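Local coordinates for glutamine amidotransferase type-2 domain-containing protein (Pseudomonas aeruginosa PAO1, PDB 1TE5) that is a predicted class-II glutamine amidotransferase of the Ntn-hydrolase type, which probably releases ammonia from glutamine for transfer to an acceptor not yet identified, at residues C2-I15 with P68-Q80. Sequence-based numbering, arbitrary orientation.
Sequences CELLGMSANVPTDI and PIKSETVIGHIRQ
Leu5 and Met7 pair with Gly76 and Val74 in an antiparallel ladder, strand 4-9 running at 178° to strand 73-78. Val74 N donates to Met7 O (2.9 Å), whereas Gly76 N bonds weakly to Leu5 O. On one face, unbranched Met7 bends at chi3 (73°), bringing CE against Val74 CG2 (3.8 Å). Tip to tip, Ile15 CD1 presses on the same methyl at a tight 3.4 Å; branched, apolar Val74 and Ile15 suit this buried face. On the other face, the flat His77 ring offers one side to Leu4 CD2 in a CH-pi contact, and Gln80 CG covers the opposite side.

Beyond the corners at 10-11 and 72, the long aliphatic chain of exposed Lys70 can run past the backbone and still bring a charged end to Asp14. Its CB passes near Asp14 OD1; CG lies 3.2 Å from Pro12 O, and CD lies near Pro12 O and CB; CE approaches Asp14 OD1; bends at chi3 and chi4 then bring NZ to both carboxylate oxygens, 2.9 Å from Asp14 OD1 in a salt bridge whose two hydrogen bonds are weak. At the other end, Cys2 SG meets the guanidinium edge of Arg79, 3.1 Å from NH1. Cys2 occupies the N-terminal position of the nucleophile in class-II relatives.

Strand 4-9 is flanked by strands 73-80 and 220-225; Ile75 packs on strands 101-108 and 171-175, consistent with the alpha-beta-beta-alpha sandwich of Ntn hydrolases, while strands 12-19 and 70-71, the latter following helix 59-66, belong to a separate sheet.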
# COMPACT_ATOMS: atom_id res chain seq x y z
N CYS A 2 12.13 -6.75 -19.83
CA CYS A 2 12.32 -6.76 -18.34
C CYS A 2 11.41 -5.71 -17.68
O CYS A 2 11.90 -4.83 -16.97
CB CYS A 2 13.76 -6.45 -18.00
SG CYS A 2 14.88 -6.21 -19.41
N GLU A 3 10.11 -5.80 -17.95
CA GLU A 3 9.15 -4.86 -17.38
C GLU A 3 8.26 -5.52 -16.32
O GLU A 3 8.33 -5.16 -15.15
CB GLU A 3 8.33 -4.20 -18.49
CG GLU A 3 9.18 -3.33 -19.43
CD GLU A 3 8.38 -2.56 -20.46
OE1 GLU A 3 7.71 -1.55 -20.08
OE2 GLU A 3 8.42 -2.94 -21.66
N LEU A 4 7.42 -6.47 -16.73
CA LEU A 4 6.56 -7.18 -15.78
C LEU A 4 7.40 -8.23 -15.06
O LEU A 4 8.28 -8.84 -15.67
CB LEU A 4 5.39 -7.87 -16.50
CG LEU A 4 4.26 -7.01 -17.08
CD1 LEU A 4 3.23 -7.92 -17.72
CD2 LEU A 4 3.62 -6.16 -15.99
N LEU A 5 7.13 -8.45 -13.79
CA LEU A 5 7.88 -9.42 -13.00
C LEU A 5 7.04 -10.02 -11.88
O LEU A 5 6.65 -9.32 -10.94
CB LEU A 5 9.14 -8.75 -12.43
CG LEU A 5 10.07 -9.54 -11.51
CD1 LEU A 5 10.49 -10.87 -12.14
CD2 LEU A 5 11.27 -8.68 -11.21
N GLY A 6 6.77 -11.31 -11.96
CA GLY A 6 5.99 -11.97 -10.94
C GLY A 6 6.67 -13.21 -10.39
O GLY A 6 7.71 -13.66 -10.89
N MET A 7 6.11 -13.73 -9.31
CA MET A 7 6.60 -14.93 -8.68
C MET A 7 5.49 -15.58 -7.88
O MET A 7 4.78 -14.92 -7.13
CB MET A 7 7.78 -14.67 -7.74
CG MET A 7 8.26 -15.97 -7.07
SD MET A 7 9.09 -15.79 -5.49
CE MET A 7 7.74 -15.38 -4.43
N SER A 8 5.37 -16.89 -8.03
CA SER A 8 4.41 -17.70 -7.31
C SER A 8 5.24 -18.85 -6.75
O SER A 8 5.98 -19.49 -7.50
CB SER A 8 3.34 -18.22 -8.28
OG SER A 8 2.43 -19.08 -7.63
N ALA A 9 5.22 -19.02 -5.44
CA ALA A 9 5.98 -20.07 -4.78
C ALA A 9 5.10 -20.83 -3.80
O ALA A 9 4.01 -20.36 -3.44
CB ALA A 9 7.17 -19.48 -4.06
N ASN A 10 5.56 -22.00 -3.36
CA ASN A 10 4.80 -22.80 -2.40
C ASN A 10 5.30 -22.72 -0.95
O ASN A 10 4.80 -23.42 -0.07
CB ASN A 10 4.62 -24.25 -2.87
CG ASN A 10 5.92 -25.02 -2.95
OD1 ASN A 10 6.98 -24.53 -2.58
ND2 ASN A 10 5.83 -26.26 -3.42
N VAL A 11 6.25 -21.82 -0.73
CA VAL A 11 6.84 -21.54 0.57
C VAL A 11 7.29 -20.09 0.50
O VAL A 11 7.51 -19.58 -0.59
CB VAL A 11 8.10 -22.40 0.84
CG1 VAL A 11 7.72 -23.80 1.20
CG2 VAL A 11 9.03 -22.38 -0.36
N PRO A 12 7.32 -19.38 1.64
CA PRO A 12 7.76 -17.98 1.57
C PRO A 12 9.25 -17.92 1.19
O PRO A 12 10.11 -18.32 1.97
CB PRO A 12 7.51 -17.49 3.00
CG PRO A 12 6.36 -18.34 3.47
CD PRO A 12 6.77 -19.70 2.97
N THR A 13 9.55 -17.42 -0.01
CA THR A 13 10.94 -17.37 -0.48
C THR A 13 11.54 -15.97 -0.57
O THR A 13 10.83 -14.98 -0.78
CB THR A 13 11.17 -18.13 -1.84
OG1 THR A 13 11.05 -17.23 -2.95
CG2 THR A 13 10.18 -19.26 -2.01
N ASP A 14 12.86 -15.90 -0.38
CA ASP A 14 13.61 -14.65 -0.44
C ASP A 14 13.76 -14.11 -1.85
O ASP A 14 13.95 -14.88 -2.80
CB ASP A 14 15.00 -14.85 0.15
CG ASP A 14 14.98 -15.08 1.64
OD1 ASP A 14 14.41 -14.23 2.37
OD2 ASP A 14 15.54 -16.10 2.09
N ILE A 15 13.68 -12.79 -1.98
CA ILE A 15 13.84 -12.09 -3.25
C ILE A 15 14.54 -10.76 -2.95
O ILE A 15 13.94 -9.86 -2.35
CB ILE A 15 12.48 -11.76 -3.91
CG1 ILE A 15 11.62 -13.00 -4.04
CG2 ILE A 15 12.70 -11.18 -5.29
CD1 ILE A 15 10.34 -12.75 -4.77
N PRO A 68 13.95 -7.16 4.20
CA PRO A 68 14.15 -8.59 3.91
C PRO A 68 12.81 -9.14 3.44
O PRO A 68 11.91 -9.37 4.24
CB PRO A 68 14.54 -9.16 5.28
CG PRO A 68 15.17 -7.99 5.97
CD PRO A 68 14.23 -6.87 5.61
N ILE A 69 12.65 -9.24 2.13
CA ILE A 69 11.43 -9.74 1.52
C ILE A 69 11.39 -11.27 1.49
O ILE A 69 12.39 -11.93 1.21
CB ILE A 69 11.27 -9.21 0.07
CG1 ILE A 69 11.28 -7.68 0.05
CG2 ILE A 69 10.00 -9.75 -0.55
CD1 ILE A 69 11.14 -7.08 -1.33
N LYS A 70 10.21 -11.83 1.77
CA LYS A 70 10.02 -13.27 1.77
C LYS A 70 8.53 -13.57 1.60
O LYS A 70 7.77 -13.51 2.57
CB LYS A 70 10.55 -13.86 3.07
CG LYS A 70 10.73 -15.36 3.04
CD LYS A 70 10.99 -15.93 4.43
CE LYS A 70 12.34 -15.52 5.00
NZ LYS A 70 13.48 -16.20 4.31
N SER A 71 8.12 -13.88 0.38
CA SER A 71 6.72 -14.18 0.09
C SER A 71 6.48 -15.28 -0.94
O SER A 71 7.42 -15.84 -1.50
CB SER A 71 5.99 -12.91 -0.35
OG SER A 71 6.67 -12.27 -1.40
N GLU A 72 5.21 -15.62 -1.13
CA GLU A 72 4.80 -16.64 -2.09
C GLU A 72 4.27 -16.01 -3.35
O GLU A 72 4.22 -16.66 -4.39
CB GLU A 72 3.72 -17.54 -1.49
CG GLU A 72 4.15 -18.27 -0.23
CD GLU A 72 3.13 -19.31 0.22
OE1 GLU A 72 3.54 -20.43 0.55
OE2 GLU A 72 1.92 -19.00 0.26
N THR A 73 3.89 -14.74 -3.28
CA THR A 73 3.33 -14.02 -4.42
C THR A 73 3.91 -12.61 -4.58
O THR A 73 3.75 -11.75 -3.70
CB THR A 73 1.78 -13.91 -4.32
OG1 THR A 73 1.24 -15.20 -4.02
CG2 THR A 73 1.19 -13.40 -5.62
N VAL A 74 4.53 -12.38 -5.72
CA VAL A 74 5.14 -11.09 -6.02
C VAL A 74 4.72 -10.61 -7.39
O VAL A 74 4.75 -11.38 -8.35
CB VAL A 74 6.67 -11.21 -6.01
CG1 VAL A 74 7.31 -9.88 -6.43
CG2 VAL A 74 7.16 -11.64 -4.63
N ILE A 75 4.25 -9.38 -7.47
CA ILE A 75 3.85 -8.77 -8.73
C ILE A 75 4.56 -7.42 -8.80
O ILE A 75 4.48 -6.62 -7.86
CB ILE A 75 2.31 -8.53 -8.85
CG1 ILE A 75 1.59 -9.84 -9.16
CG2 ILE A 75 2.01 -7.54 -9.96
CD1 ILE A 75 0.14 -9.65 -9.51
N GLY A 76 5.23 -7.16 -9.92
CA GLY A 76 5.93 -5.90 -10.07
C GLY A 76 5.99 -5.43 -11.50
O GLY A 76 5.73 -6.21 -12.44
N HIS A 77 6.30 -4.15 -11.68
CA HIS A 77 6.41 -3.56 -13.00
C HIS A 77 7.56 -2.56 -12.96
O HIS A 77 7.48 -1.53 -12.30
CB HIS A 77 5.15 -2.80 -13.38
CG HIS A 77 5.01 -2.42 -14.82
ND1 HIS A 77 6.09 -2.36 -15.68
CD2 HIS A 77 3.93 -2.08 -15.56
CE1 HIS A 77 5.68 -2.00 -16.88
NE2 HIS A 77 4.37 -1.82 -16.84
N ILE A 78 8.65 -2.90 -13.64
CA ILE A 78 9.84 -2.05 -13.67
C ILE A 78 9.92 -1.29 -15.00
O ILE A 78 9.38 -1.75 -16.02
CB ILE A 78 11.11 -2.91 -13.48
CG1 ILE A 78 10.94 -3.86 -12.29
CG2 ILE A 78 12.34 -2.02 -13.28
CD1 ILE A 78 10.64 -3.18 -10.98
N ARG A 79 10.60 -0.15 -15.00
CA ARG A 79 10.77 0.67 -16.20
C ARG A 79 9.47 0.89 -16.96
O ARG A 79 9.35 0.55 -18.13
CB ARG A 79 11.85 0.09 -17.12
CG ARG A 79 13.27 0.22 -16.55
CD ARG A 79 14.35 -0.17 -17.57
NE ARG A 79 14.29 -1.58 -17.95
CZ ARG A 79 13.80 -2.02 -19.10
NH1 ARG A 79 13.78 -3.32 -19.36
NH2 ARG A 79 13.33 -1.16 -20.00
N GLN A 80 8.51 1.47 -16.26
CA GLN A 80 7.21 1.76 -16.84
C GLN A 80 7.34 2.96 -17.76
O GLN A 80 7.86 4.01 -17.36
CB GLN A 80 6.21 2.03 -15.73
CG GLN A 80 6.12 0.88 -14.74
CD GLN A 80 5.24 1.16 -13.55
OE1 GLN A 80 4.39 2.05 -13.59
NE2 GLN A 80 5.43 0.40 -12.48
O HOH W 1 11.70 -2.08 -21.91
O HOH W 2 1.08 -17.29 -6.20